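Local coordinates for protein endo-alpha-mannosidase (Bacteroides thetaiotaomicron, PDB 4ACY) that hydrolyses internal alpha-mannosidic linkages as a family GH99 endo-alpha-mannosidase, an activity linked to N-glycan processing, at residues A[112-117]-A[356-361]; A[122-125]-A[129-132]; A[198-203]-A[234-239]; A[214-219]-A[241-246]; A[306-311]-A[365-370]. One frame throughout, in Å; residues are numbered along the deposited sequence.

Interaction 1 (A[112-117]-A[356-361]); sequences HIKANV and ADDYYL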
# COMPACT_ATOMS: atom_id res chain seq x y z
N HIS A 112 -1.60 -7.36 11.99
CA HIS A 112 -0.42 -6.52 11.93
C HIS A 112 0.47 -6.74 13.16
O HIS A 112 1.68 -6.81 13.03
CB HIS A 112 -0.81 -5.05 11.76
CG HIS A 112 -1.32 -4.74 10.39
ND1 HIS A 112 -0.54 -4.14 9.42
CD2 HIS A 112 -2.51 -5.01 9.80
CE1 HIS A 112 -1.25 -4.01 8.31
NE2 HIS A 112 -2.44 -4.53 8.51
N ILE A 113 -0.15 -6.87 14.34
CA ILE A 113 0.61 -7.21 15.55
C ILE A 113 1.37 -8.54 15.36
O ILE A 113 2.56 -8.64 15.66
CB ILE A 113 -0.30 -7.20 16.82
CG1 ILE A 113 -0.89 -5.80 17.06
CG2 ILE A 113 0.45 -7.70 18.05
CD1 ILE A 113 0.13 -4.62 16.99
N LYS A 114 0.69 -9.55 14.81
CA LYS A 114 1.37 -10.81 14.47
C LYS A 114 2.57 -10.61 13.53
O LYS A 114 3.61 -11.23 13.73
CB LYS A 114 0.37 -11.83 13.89
CG LYS A 114 1.01 -13.17 13.51
CD LYS A 114 0.01 -14.16 12.89
CE LYS A 114 -1.01 -14.68 13.89
NZ LYS A 114 -1.99 -15.58 13.22
N ALA A 115 2.43 -9.73 12.54
CA ALA A 115 3.49 -9.47 11.56
C ALA A 115 4.56 -8.49 12.04
O ALA A 115 5.57 -8.27 11.35
CB ALA A 115 2.87 -8.96 10.24
N ASN A 116 4.36 -7.93 13.24
CA ASN A 116 5.25 -6.90 13.81
C ASN A 116 5.29 -5.61 12.99
O ASN A 116 6.25 -4.84 13.08
CB ASN A 116 6.68 -7.42 14.00
CG ASN A 116 6.81 -8.45 15.10
OD1 ASN A 116 7.89 -9.01 15.31
ND2 ASN A 116 5.72 -8.72 15.79
N VAL A 117 4.24 -5.38 12.20
CA VAL A 117 4.15 -4.19 11.35
C VAL A 117 3.39 -3.11 12.13
O VAL A 117 2.22 -3.27 12.44
CB VAL A 117 3.44 -4.52 10.00
CG1 VAL A 117 3.18 -3.23 9.18
CG2 VAL A 117 4.25 -5.55 9.19
N ALA A 356 1.07 -22.48 6.14
CA ALA A 356 -0.04 -22.02 6.98
C ALA A 356 -0.79 -20.88 6.31
O ALA A 356 -0.20 -20.15 5.51
CB ALA A 356 0.50 -21.55 8.32
N ASP A 357 -2.07 -20.72 6.66
CA ASP A 357 -2.89 -19.60 6.16
C ASP A 357 -2.22 -18.27 6.50
O ASP A 357 -2.27 -17.30 5.72
CB ASP A 357 -4.29 -19.62 6.79
CG ASP A 357 -5.10 -20.88 6.47
OD1 ASP A 357 -4.69 -21.73 5.66
OD2 ASP A 357 -6.19 -21.00 7.06
N ASP A 358 -1.58 -18.25 7.67
CA ASP A 358 -0.93 -17.06 8.20
C ASP A 358 0.58 -17.06 7.97
O ASP A 358 1.30 -16.30 8.61
CB ASP A 358 -1.29 -16.81 9.70
CG ASP A 358 -0.89 -17.97 10.61
OD1 ASP A 358 -0.55 -19.07 10.10
OD2 ASP A 358 -0.92 -17.77 11.86
N TYR A 359 1.05 -17.89 7.04
CA TYR A 359 2.46 -17.96 6.74
C TYR A 359 3.08 -16.59 6.49
O TYR A 359 4.18 -16.29 6.97
CB TYR A 359 2.78 -18.87 5.53
CG TYR A 359 4.26 -18.91 5.28
CD1 TYR A 359 5.09 -19.68 6.09
CD2 TYR A 359 4.85 -18.12 4.29
CE1 TYR A 359 6.46 -19.68 5.92
CE2 TYR A 359 6.22 -18.13 4.10
CZ TYR A 359 7.02 -18.91 4.91
OH TYR A 359 8.38 -18.93 4.73
N TYR A 360 2.41 -15.76 5.69
CA TYR A 360 3.02 -14.49 5.31
C TYR A 360 3.04 -13.47 6.43
O TYR A 360 3.92 -12.63 6.46
CB TYR A 360 2.49 -13.94 3.97
CG TYR A 360 2.92 -14.86 2.86
CD1 TYR A 360 4.18 -14.73 2.27
CD2 TYR A 360 2.09 -15.91 2.45
CE1 TYR A 360 4.59 -15.62 1.28
CE2 TYR A 360 2.50 -16.79 1.46
CZ TYR A 360 3.74 -16.64 0.89
OH TYR A 360 4.15 -17.51 -0.07
N LEU A 361 2.13 -13.61 7.39
CA LEU A 361 2.19 -12.78 8.60
C LEU A 361 3.37 -13.20 9.46
O LEU A 361 4.14 -12.35 9.91
CB LEU A 361 0.88 -12.88 9.40
CG LEU A 361 -0.42 -12.45 8.75
CD1 LEU A 361 -1.51 -12.55 9.79
CD2 LEU A 361 -0.33 -11.01 8.22
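In the outer helical layer of the GH99 barrel, the C-terminal turn of helix 102-115 meets the start of helix 359-376, through K114 and A115 on one side and L361 and the N-cap residue D358 on the other. The charged end of the contact is a salt bridge, K114 NZ lying 2.8 Å from D358 OD2 and using the anti lone pair of that oxygen, on the side away from OD1. K114 leaves its helix with CG anti to the backbone N (chi1 180°) and bends at chi3 (-70°), which turns the ammonium group toward the carboxylate. Its aliphatic part runs across L361 at about a right angle, with K114 CD 3.8 Å from L361 CD1. Next to it the backbones come close: A115 CA makes a CH...O contact of 3.4 Å with L361 O, and A115 CB faces L361 CD2 more loosely. With an alanine at D358, the ammonium group of K114 would probably lose its charged mate and be free to swing into solvent. Beyond A115 the helix closes in a Schellman motif at N116, whose ND2 returns a hydrogen bond of 3.2 Å to I113 O. The chain then enters strand 117-124 at V117, which packs on T42 and S44 of strand 42-46, while A115 and V117 both touch T364 further along helix 359-376.

Interaction 2 (A[122-125]-A[129-132]); sequences VTWW and DYGN
D129 meets both tryptophans of 122-125. W124 CG is anti to the backbone N (chi1 -177°), which sends the indole out toward the 129-132 loop, where D129 CB stands 3.8 Å from the centroid of the W124 six-membered ring and 7° off its normal, a CH-pi contact. D129 OD2 accepts a hydrogen bond of 2.8 Å from W125 N, which approaches from above the carboxylate plane. A water 2.9 Å from D129 OD2 also lies within bonding distance of T123 O and may bridge the two. W124 CZ2 touches the edge of the Y130 ring, 3.7 Å from Y130 CD1. Further out, a type II turn from D129 to N132 sets the loop: N132 ND2 donates to D129 O at 2.7 Å, and N132 N bonds to the same carbonyl. N132 OD1 caps helix 133-145 at V135 N. The contact lies at the C-terminal end of barrel strand 117-124, the active-site face of TIM barrels, and a glycerol about 4 Å from the W125 side chain is consistent with a pocket there. W124 NE1 is held by N167 and Y130 stacks on Y170, both of helix 161-175, and T123 OG1 bonds to E154 past strand 148-153.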
# COMPACT_ATOMS: atom_id res chain seq x y z
N VAL A 122 -3.31 3.68 4.71
CA VAL A 122 -4.62 3.40 4.16
C VAL A 122 -4.87 4.12 2.85
O VAL A 122 -4.65 5.33 2.73
CB VAL A 122 -5.75 3.72 5.18
CG1 VAL A 122 -5.80 5.20 5.50
CG2 VAL A 122 -7.09 3.25 4.65
N THR A 123 -5.37 3.37 1.87
CA THR A 123 -5.80 3.94 0.61
C THR A 123 -6.75 5.15 0.82
O THR A 123 -7.71 5.07 1.61
CB THR A 123 -6.43 2.81 -0.26
OG1 THR A 123 -6.49 3.22 -1.62
CG2 THR A 123 -7.83 2.43 0.27
N TRP A 124 -6.49 6.26 0.12
CA TRP A 124 -7.28 7.47 0.31
C TRP A 124 -7.72 8.03 -1.03
O TRP A 124 -6.88 8.38 -1.88
CB TRP A 124 -6.49 8.53 1.10
CG TRP A 124 -7.30 9.76 1.38
CD1 TRP A 124 -7.30 10.92 0.66
CD2 TRP A 124 -8.26 9.92 2.43
NE1 TRP A 124 -8.19 11.82 1.22
CE2 TRP A 124 -8.79 11.23 2.30
CE3 TRP A 124 -8.71 9.10 3.46
CZ2 TRP A 124 -9.76 11.73 3.19
CZ3 TRP A 124 -9.69 9.60 4.35
CH2 TRP A 124 -10.19 10.91 4.20
N TRP A 125 -9.03 8.09 -1.23
CA TRP A 125 -9.59 8.39 -2.56
C TRP A 125 -10.22 9.77 -2.67
O TRP A 125 -11.07 10.01 -3.52
CB TRP A 125 -10.55 7.26 -2.97
CG TRP A 125 -9.80 6.04 -3.38
CD1 TRP A 125 -9.47 4.97 -2.60
CD2 TRP A 125 -9.23 5.79 -4.67
NE1 TRP A 125 -8.74 4.05 -3.33
CE2 TRP A 125 -8.59 4.53 -4.61
CE3 TRP A 125 -9.23 6.49 -5.88
CZ2 TRP A 125 -7.92 3.97 -5.71
CZ3 TRP A 125 -8.57 5.94 -6.97
CH2 TRP A 125 -7.93 4.68 -6.88
N ASP A 129 -13.99 10.05 0.34
CA ASP A 129 -13.59 9.36 1.57
C ASP A 129 -13.74 10.21 2.83
O ASP A 129 -13.50 9.73 3.94
CB ASP A 129 -12.14 8.85 1.46
CG ASP A 129 -12.04 7.53 0.69
OD1 ASP A 129 -13.08 7.01 0.23
OD2 ASP A 129 -10.92 7.03 0.53
N TYR A 130 -14.14 11.47 2.66
CA TYR A 130 -14.38 12.35 3.81
C TYR A 130 -15.43 11.71 4.73
O TYR A 130 -16.48 11.27 4.27
CB TYR A 130 -14.84 13.74 3.36
CG TYR A 130 -13.77 14.62 2.72
CD1 TYR A 130 -12.48 14.15 2.46
CD2 TYR A 130 -14.08 15.93 2.34
CE1 TYR A 130 -11.53 14.95 1.87
CE2 TYR A 130 -13.13 16.75 1.73
CZ TYR A 130 -11.85 16.26 1.50
OH TYR A 130 -10.90 17.06 0.91
N GLY A 131 -15.10 11.59 6.00
CA GLY A 131 -16.04 11.07 6.99
C GLY A 131 -16.29 9.58 6.93
O GLY A 131 -17.15 9.07 7.66
N ASN A 132 -15.55 8.86 6.09
CA ASN A 132 -15.78 7.42 5.94
C ASN A 132 -15.53 6.63 7.22
O ASN A 132 -14.59 6.91 7.98
CB ASN A 132 -15.00 6.84 4.76
CG ASN A 132 -13.59 6.43 5.13
OD1 ASN A 132 -13.36 5.30 5.59
ND2 ASN A 132 -12.64 7.34 4.92
O HOH W 1 -9.99 5.91 3.03

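Interaction 3 (A[198-203]-A[234-239]); sequences IKPAEW and LPDIET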
# COMPACT_ATOMS: atom_id res chain seq x y z
N ILE A 198 1.37 14.16 -12.21
CA ILE A 198 1.37 15.60 -12.00
C ILE A 198 2.82 16.06 -12.13
O ILE A 198 3.73 15.47 -11.54
CB ILE A 198 0.75 15.96 -10.61
CG1 ILE A 198 -0.77 15.67 -10.61
CG2 ILE A 198 1.06 17.43 -10.20
CD1 ILE A 198 -1.44 15.80 -9.28
N LYS A 199 3.05 17.09 -12.93
CA LYS A 199 4.40 17.54 -13.25
C LYS A 199 5.16 18.10 -12.04
O LYS A 199 4.55 18.73 -11.18
CB LYS A 199 4.31 18.61 -14.35
CG LYS A 199 3.71 18.09 -15.65
CD LYS A 199 4.75 17.38 -16.50
CE LYS A 199 4.15 16.89 -17.81
NZ LYS A 199 3.46 15.59 -17.60
N PRO A 200 6.48 17.88 -11.98
CA PRO A 200 7.25 18.36 -10.81
C PRO A 200 7.03 19.86 -10.51
O PRO A 200 6.92 20.25 -9.34
CB PRO A 200 8.70 18.10 -11.22
CG PRO A 200 8.61 16.96 -12.20
CD PRO A 200 7.34 17.21 -12.97
N ALA A 201 6.94 20.69 -11.54
CA ALA A 201 6.76 22.13 -11.34
C ALA A 201 5.42 22.46 -10.68
O ALA A 201 5.32 23.44 -9.94
CB ALA A 201 6.92 22.89 -12.66
N GLU A 202 4.40 21.64 -10.95
CA GLU A 202 3.11 21.78 -10.29
C GLU A 202 3.17 21.34 -8.83
O GLU A 202 2.62 22.03 -7.95
CB GLU A 202 2.01 21.02 -11.05
CG GLU A 202 1.74 21.55 -12.48
CD GLU A 202 1.62 23.06 -12.53
OE1 GLU A 202 0.80 23.62 -11.78
OE2 GLU A 202 2.35 23.68 -13.33
N TRP A 203 3.84 20.22 -8.56
CA TRP A 203 4.06 19.77 -7.18
C TRP A 203 4.81 20.83 -6.36
O TRP A 203 4.53 21.02 -5.19
CB TRP A 203 4.85 18.46 -7.13
CG TRP A 203 4.06 17.22 -7.48
CD1 TRP A 203 4.36 16.32 -8.46
CD2 TRP A 203 2.88 16.74 -6.83
NE1 TRP A 203 3.42 15.30 -8.47
CE2 TRP A 203 2.50 15.54 -7.48
CE3 TRP A 203 2.09 17.21 -5.76
CZ2 TRP A 203 1.38 14.81 -7.10
CZ3 TRP A 203 0.97 16.47 -5.38
CH2 TRP A 203 0.62 15.29 -6.06
N LEU A 234 14.69 10.06 -10.72
CA LEU A 234 14.83 10.50 -9.33
C LEU A 234 15.00 12.02 -9.15
O LEU A 234 14.48 12.59 -8.19
CB LEU A 234 15.92 9.71 -8.59
CG LEU A 234 15.60 8.25 -8.25
CD1 LEU A 234 16.78 7.60 -7.55
CD2 LEU A 234 14.36 8.15 -7.37
N PRO A 235 15.69 12.71 -10.10
CA PRO A 235 15.73 14.17 -10.00
C PRO A 235 14.36 14.85 -9.96
O PRO A 235 14.24 15.96 -9.41
CB PRO A 235 16.49 14.59 -11.27
CG PRO A 235 17.40 13.46 -11.52
CD PRO A 235 16.63 12.21 -11.13
N ASP A 236 13.33 14.20 -10.52
CA ASP A 236 11.98 14.78 -10.48
C ASP A 236 11.47 14.87 -9.04
O ASP A 236 10.68 15.74 -8.74
CB ASP A 236 10.98 13.98 -11.32
CG ASP A 236 11.28 14.03 -12.81
OD1 ASP A 236 12.05 14.91 -13.24
OD2 ASP A 236 10.74 13.18 -13.55
N ILE A 237 11.91 13.95 -8.19
CA ILE A 237 11.56 14.00 -6.76
C ILE A 237 12.08 15.31 -6.16
O ILE A 237 11.38 15.98 -5.40
CB ILE A 237 12.10 12.77 -5.96
CG1 ILE A 237 11.48 11.45 -6.48
CG2 ILE A 237 11.89 12.96 -4.45
CD1 ILE A 237 9.94 11.39 -6.46
N GLU A 238 13.30 15.68 -6.54
CA GLU A 238 13.95 16.88 -6.02
C GLU A 238 13.28 18.14 -6.58
O GLU A 238 13.00 19.09 -5.83
CB GLU A 238 15.45 16.83 -6.32
CG GLU A 238 16.21 18.08 -5.92
CD GLU A 238 17.63 17.81 -5.45
OE1 GLU A 238 18.29 16.86 -5.93
OE2 GLU A 238 18.10 18.59 -4.60
N THR A 239 13.00 18.16 -7.88
CA THR A 239 12.32 19.28 -8.51
C THR A 239 10.92 19.49 -7.95
O THR A 239 10.45 20.62 -7.80
CB THR A 239 12.26 19.09 -10.04
OG1 THR A 239 13.58 18.89 -10.53
CG2 THR A 239 11.62 20.31 -10.71
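Two helical segments come within van der Waals range where P200 opens helix 200-207 and T239 ends helix 235-239, their CA atoms 5.6 Å apart. Helix 200-207 starts from K199 at the N-cap position, and K199 O receives W203 N, closing the first turn. In the other segment I237 N bonds to L234 O and T239 N to P235 O. No hydrogen bond passes between the two segments, and the contact is made mainly by hydrocarbon groups. The pyrrolidine ring of P200 supplies one side of it. P200 CB lies against T239 CG2 at 3.7 Å, and P200 CG rests 3.9 Å from D236 CB. T239 presents its methyl because CG2 is anti to the backbone N, with OG1 turned beside that N instead (chi1 -55°). D236 reaches the proline through its CB rather than by a polar bond. The interface is small, 152 Å² summed over both sides, and lies near the protein surface. Behind it, W203 packs on A240 and on V164 of helix 161-175, and I237 touches F245 of strand 244-246 on the inner side of its helix. Helices 200-207 and 235-239 follow successive strands, 189-192 and 223-227, and pack side by side in the outer helical layer of the TIM barrel.

Interaction 4 (A[214-219]-A[241-246]); sequences SVRNTK and CMDGFY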
# COMPACT_ATOMS: atom_id res chain seq x y z
N SER A 214 2.01 26.58 -0.76
CA SER A 214 2.88 25.70 0.04
C SER A 214 2.25 25.25 1.34
O SER A 214 1.55 26.02 2.01
CB SER A 214 4.23 26.36 0.33
OG SER A 214 5.08 25.46 1.02
N VAL A 215 2.49 24.00 1.69
CA VAL A 215 2.14 23.50 3.03
C VAL A 215 3.36 23.52 3.96
O VAL A 215 3.27 23.15 5.14
CB VAL A 215 1.57 22.05 2.99
CG1 VAL A 215 0.18 22.05 2.38
CG2 VAL A 215 2.50 21.12 2.23
N ARG A 216 4.51 23.92 3.43
CA ARG A 216 5.74 23.87 4.20
C ARG A 216 5.65 24.88 5.33
O ARG A 216 5.27 26.04 5.12
CB ARG A 216 6.97 24.13 3.34
CG ARG A 216 7.25 23.09 2.24
CD ARG A 216 7.26 21.67 2.81
NE ARG A 216 7.61 20.69 1.77
CZ ARG A 216 7.66 19.38 1.97
NH1 ARG A 216 7.40 18.87 3.17
NH2 ARG A 216 7.98 18.57 0.97
N ASN A 217 5.98 24.40 6.52
CA ASN A 217 5.98 25.22 7.74
C ASN A 217 4.60 25.73 8.14
O ASN A 217 4.48 26.71 8.88
CB ASN A 217 7.05 26.31 7.65
CG ASN A 217 8.43 25.72 7.52
OD1 ASN A 217 8.78 24.77 8.23
ND2 ASN A 217 9.22 26.27 6.62
N THR A 218 3.58 25.05 7.64
CA THR A 218 2.22 25.19 8.13
C THR A 218 1.96 23.97 9.00
O THR A 218 2.78 23.07 9.07
CB THR A 218 1.18 25.23 6.99
OG1 THR A 218 1.04 23.91 6.44
CG2 THR A 218 1.61 26.18 5.89
N LYS A 219 0.80 23.94 9.64
CA LYS A 219 0.40 22.78 10.42
C LYS A 219 0.14 21.56 9.52
O LYS A 219 -0.11 20.46 10.03
CB LYS A 219 -0.86 23.10 11.24
CG LYS A 219 -2.12 23.17 10.39
CD LYS A 219 -3.37 23.35 11.24
CE LYS A 219 -3.76 22.06 11.98
NZ LYS A 219 -5.08 22.25 12.65
N CYS A 241 10.15 18.89 -5.00
CA CYS A 241 10.35 19.25 -3.59
C CYS A 241 9.71 18.25 -2.63
O CYS A 241 9.34 18.59 -1.50
CB CYS A 241 9.88 20.68 -3.29
SG CYS A 241 10.89 21.91 -4.16
N MSE A 242 9.58 17.00 -3.08
CA MSE A 242 9.12 15.94 -2.20
C MSE A 242 10.22 15.52 -1.25
O MSE A 242 11.40 15.77 -1.50
CB MSE A 242 8.66 14.75 -3.03
CG MSE A 242 7.57 15.14 -3.93
SE MSE A 242 7.28 13.76 -5.25
CE MSE A 242 5.44 13.79 -4.83
N ASP A 243 9.82 14.85 -0.17
CA ASP A 243 10.76 14.43 0.86
C ASP A 243 11.38 13.07 0.60
O ASP A 243 12.37 12.70 1.24
CB ASP A 243 10.05 14.44 2.20
CG ASP A 243 9.50 15.79 2.52
OD1 ASP A 243 10.29 16.64 3.00
OD2 ASP A 243 8.31 16.03 2.25
N GLY A 244 10.78 12.33 -0.32
CA GLY A 244 11.29 11.01 -0.63
C GLY A 244 10.51 10.32 -1.72
O GLY A 244 9.68 10.92 -2.40
N PHE A 245 10.80 9.03 -1.87
CA PHE A 245 10.20 8.24 -2.95
C PHE A 245 10.00 6.78 -2.58
O PHE A 245 10.74 6.23 -1.77
CB PHE A 245 11.06 8.33 -4.23
CG PHE A 245 12.49 7.96 -4.04
CD1 PHE A 245 13.41 8.91 -3.57
CD2 PHE A 245 12.96 6.69 -4.37
CE1 PHE A 245 14.76 8.57 -3.40
CE2 PHE A 245 14.31 6.35 -4.21
CZ PHE A 245 15.21 7.29 -3.72
N TYR A 246 8.97 6.17 -3.18
CA TYR A 246 8.70 4.74 -2.97
C TYR A 246 8.43 4.09 -4.31
O TYR A 246 8.31 4.79 -5.32
CB TYR A 246 7.53 4.51 -1.99
CG TYR A 246 6.12 4.77 -2.51
CD1 TYR A 246 5.74 6.04 -2.99
CD2 TYR A 246 5.15 3.77 -2.46
CE1 TYR A 246 4.43 6.27 -3.45
CE2 TYR A 246 3.83 3.99 -2.88
CZ TYR A 246 3.48 5.25 -3.39
OH TYR A 246 2.19 5.51 -3.82
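An arginine-aspartate salt bridge joins the loop 214-219 to the approach of strand 244-246. The R216 chain bends at chi2 (-52°) and then runs extended, bringing the end of the guanidinium to C241 O and D243. The guanidinium meets D243 end-on, NH1 at 3.1 Å and NH2 at 2.9 Å, both from the same oxygen, D243 OD2. The two flat groups stand nearly perpendicular (87°), with OD2 close to the guanidinium plane. NH1 uses the syn lone pair of OD2, whereas NH2 comes from above the carboxylate plane. R216 NH2 also donates to C241 O at 2.8 Å, nearly in line with that carbonyl. In the eight-stranded barrel this bridge ties the loop leading into strand 223-227 to the one leading into strand 244-246, and C241 ends helix 235-239 in a Schellman motif. R216 NE bonds to F207 O and NH1 pairs with D221, while D243 OD2 also takes F224 N. The backbone of R216 is set by an ST turn, R216 N bonding to S214 OG.

Interaction 5 (A[306-311]-A[365-370]); sequences YYDDMY and AYWVDE
With CG anti to the carbonyl carbon (chi1 -76°), the indole of W367 extends from helix 359-376 to D308 and Y311 of helix 305-316, its near-parallel neighbour (18° between the short segment axes) in the outer layer of the barrel. The same first torsion in D308 carries its carboxylate to the edge of that indole. W367 NE1 donates to D308 OD1 at 2.8 Å, the oxygen lying in the ring plane, though the donor lies 40° out of the plane of the carboxylate. Y311 and W367 slide past each other so that each CB sits on the other's ring, W367 CB 3.4 Å from the centroid of the Y311 ring. The indole edge also points at the face of Y307, making an aromatic cluster of the three. Were W367 a leucine, D308 OD1 would probably lose this donor and a gap would open beside Y311. D308 OD1 also bridges to R363, so the indole N-H and a guanidinium share one carboxylate oxygen, which probably favours its ionised form at this buried interface.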
# COMPACT_ATOMS: atom_id res chain seq x y z
N TYR A 306 9.98 -15.97 -2.90
CA TYR A 306 9.89 -14.69 -3.59
C TYR A 306 9.92 -13.55 -2.57
O TYR A 306 10.68 -12.60 -2.72
CB TYR A 306 8.60 -14.64 -4.40
CG TYR A 306 8.43 -13.35 -5.18
CD1 TYR A 306 7.81 -12.26 -4.60
CD2 TYR A 306 8.90 -13.24 -6.49
CE1 TYR A 306 7.64 -11.06 -5.31
CE2 TYR A 306 8.73 -12.06 -7.21
CZ TYR A 306 8.10 -10.98 -6.61
OH TYR A 306 7.91 -9.81 -7.32
N TYR A 307 9.11 -13.69 -1.52
CA TYR A 307 9.04 -12.70 -0.46
C TYR A 307 10.39 -12.57 0.24
O TYR A 307 10.88 -11.47 0.44
CB TYR A 307 7.98 -13.12 0.55
CG TYR A 307 7.48 -12.06 1.50
CD1 TYR A 307 7.28 -10.73 1.09
CD2 TYR A 307 7.13 -12.41 2.82
CE1 TYR A 307 6.78 -9.76 1.96
CE2 TYR A 307 6.62 -11.44 3.70
CZ TYR A 307 6.45 -10.13 3.27
OH TYR A 307 5.94 -9.17 4.12
N ASP A 308 10.98 -13.71 0.62
CA ASP A 308 12.32 -13.71 1.24
C ASP A 308 13.34 -12.95 0.42
O ASP A 308 14.08 -12.13 0.96
CB ASP A 308 12.84 -15.13 1.44
CG ASP A 308 12.13 -15.89 2.53
OD1 ASP A 308 11.27 -15.32 3.26
OD2 ASP A 308 12.42 -17.10 2.64
N ASP A 309 13.42 -13.25 -0.87
CA ASP A 309 14.40 -12.60 -1.74
C ASP A 309 14.19 -11.08 -1.81
O ASP A 309 15.15 -10.28 -1.74
CB ASP A 309 14.36 -13.20 -3.15
CG ASP A 309 14.94 -14.61 -3.23
OD1 ASP A 309 15.66 -15.06 -2.31
OD2 ASP A 309 14.70 -15.30 -4.25
N MSE A 310 12.93 -10.68 -1.94
CA MSE A 310 12.61 -9.26 -2.11
C MSE A 310 12.83 -8.49 -0.80
O MSE A 310 13.38 -7.39 -0.81
CB MSE A 310 11.17 -9.08 -2.61
CG MSE A 310 10.92 -7.70 -3.20
SE MSE A 310 9.29 -7.70 -4.23
CE MSE A 310 9.54 -6.04 -5.22
N TYR A 311 12.41 -9.08 0.32
CA TYR A 311 12.56 -8.41 1.61
C TYR A 311 14.04 -8.28 1.96
O TYR A 311 14.48 -7.23 2.41
CB TYR A 311 11.78 -9.16 2.70
CG TYR A 311 11.07 -8.27 3.70
CD1 TYR A 311 11.75 -7.26 4.40
CD2 TYR A 311 9.70 -8.45 3.98
CE1 TYR A 311 11.10 -6.46 5.34
CE2 TYR A 311 9.04 -7.64 4.92
CZ TYR A 311 9.75 -6.64 5.59
OH TYR A 311 9.14 -5.83 6.52
N ALA A 365 6.98 -10.99 10.27
CA ALA A 365 7.56 -10.79 11.61
C ALA A 365 9.05 -11.13 11.63
O ALA A 365 9.84 -10.40 12.22
CB ALA A 365 6.81 -11.60 12.66
N TYR A 366 9.41 -12.24 10.97
CA TYR A 366 10.80 -12.66 10.80
C TYR A 366 11.64 -11.59 10.11
O TYR A 366 12.72 -11.22 10.57
CB TYR A 366 10.87 -13.97 10.00
CG TYR A 366 12.28 -14.33 9.62
CD1 TYR A 366 13.11 -14.98 10.52
CD2 TYR A 366 12.78 -14.02 8.35
CE1 TYR A 366 14.41 -15.30 10.18
CE2 TYR A 366 14.08 -14.33 8.00
CZ TYR A 366 14.89 -14.98 8.92
OH TYR A 366 16.17 -15.31 8.59
N TRP A 367 11.14 -11.08 8.99
CA TRP A 367 11.85 -10.05 8.23
C TRP A 367 11.91 -8.71 8.96
O TRP A 367 12.93 -8.01 8.88
CB TRP A 367 11.24 -9.91 6.83
CG TRP A 367 11.68 -11.06 5.99
CD1 TRP A 367 10.89 -12.03 5.44
CD2 TRP A 367 13.02 -11.38 5.65
NE1 TRP A 367 11.67 -12.94 4.75
CE2 TRP A 367 12.98 -12.56 4.86
CE3 TRP A 367 14.26 -10.79 5.91
CZ2 TRP A 367 14.14 -13.17 4.36
CZ3 TRP A 367 15.42 -11.39 5.40
CH2 TRP A 367 15.34 -12.56 4.63
N VAL A 368 10.84 -8.34 9.65
CA VAL A 368 10.87 -7.15 10.50
C VAL A 368 11.99 -7.27 11.54
O VAL A 368 12.74 -6.32 11.77
CB VAL A 368 9.48 -6.84 11.14
CG1 VAL A 368 9.58 -5.74 12.21
CG2 VAL A 368 8.46 -6.44 10.07
N ASP A 369 12.13 -8.44 12.16
CA ASP A 369 13.22 -8.62 13.12
C ASP A 369 14.60 -8.52 12.45
O ASP A 369 15.52 -7.90 13.00
CB ASP A 369 13.07 -9.93 13.89
CG ASP A 369 14.14 -10.09 14.96
OD1 ASP A 369 14.17 -9.29 15.92
OD2 ASP A 369 14.96 -11.01 14.82
N GLU A 370 14.74 -9.10 11.26
CA GLU A 370 15.98 -8.97 10.49
C GLU A 370 16.26 -7.50 10.17
O GLU A 370 17.41 -7.06 10.20
CB GLU A 370 15.94 -9.78 9.19
CG GLU A 370 15.98 -11.29 9.38
CD GLU A 370 17.23 -11.76 10.09
OE1 GLU A 370 18.35 -11.46 9.62
OE2 GLU A 370 17.08 -12.44 11.12

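In the fold
From the N terminus, interaction 1 opens first, at the end of helix 102-115, and closes only at the start of helix 359-376, so interactions 2, 3 and 4 all nest inside its loop. Interaction 2 is a short closure at the end of strand 117-124, complete before interactions 3, 4 and 5 open. Interactions 3 and 4 then cross, their segments alternating between helix 200-207 and strand 244-246; they touch where I237 packs on F245. Interaction 5 opens at helix 305-316, inside the loop of interaction 1, and closes at 365-370, just past its end, so these two cross on helix 359-376. Interactions 3 and 4 lie on the opposite side of the chain's centre from interaction 1.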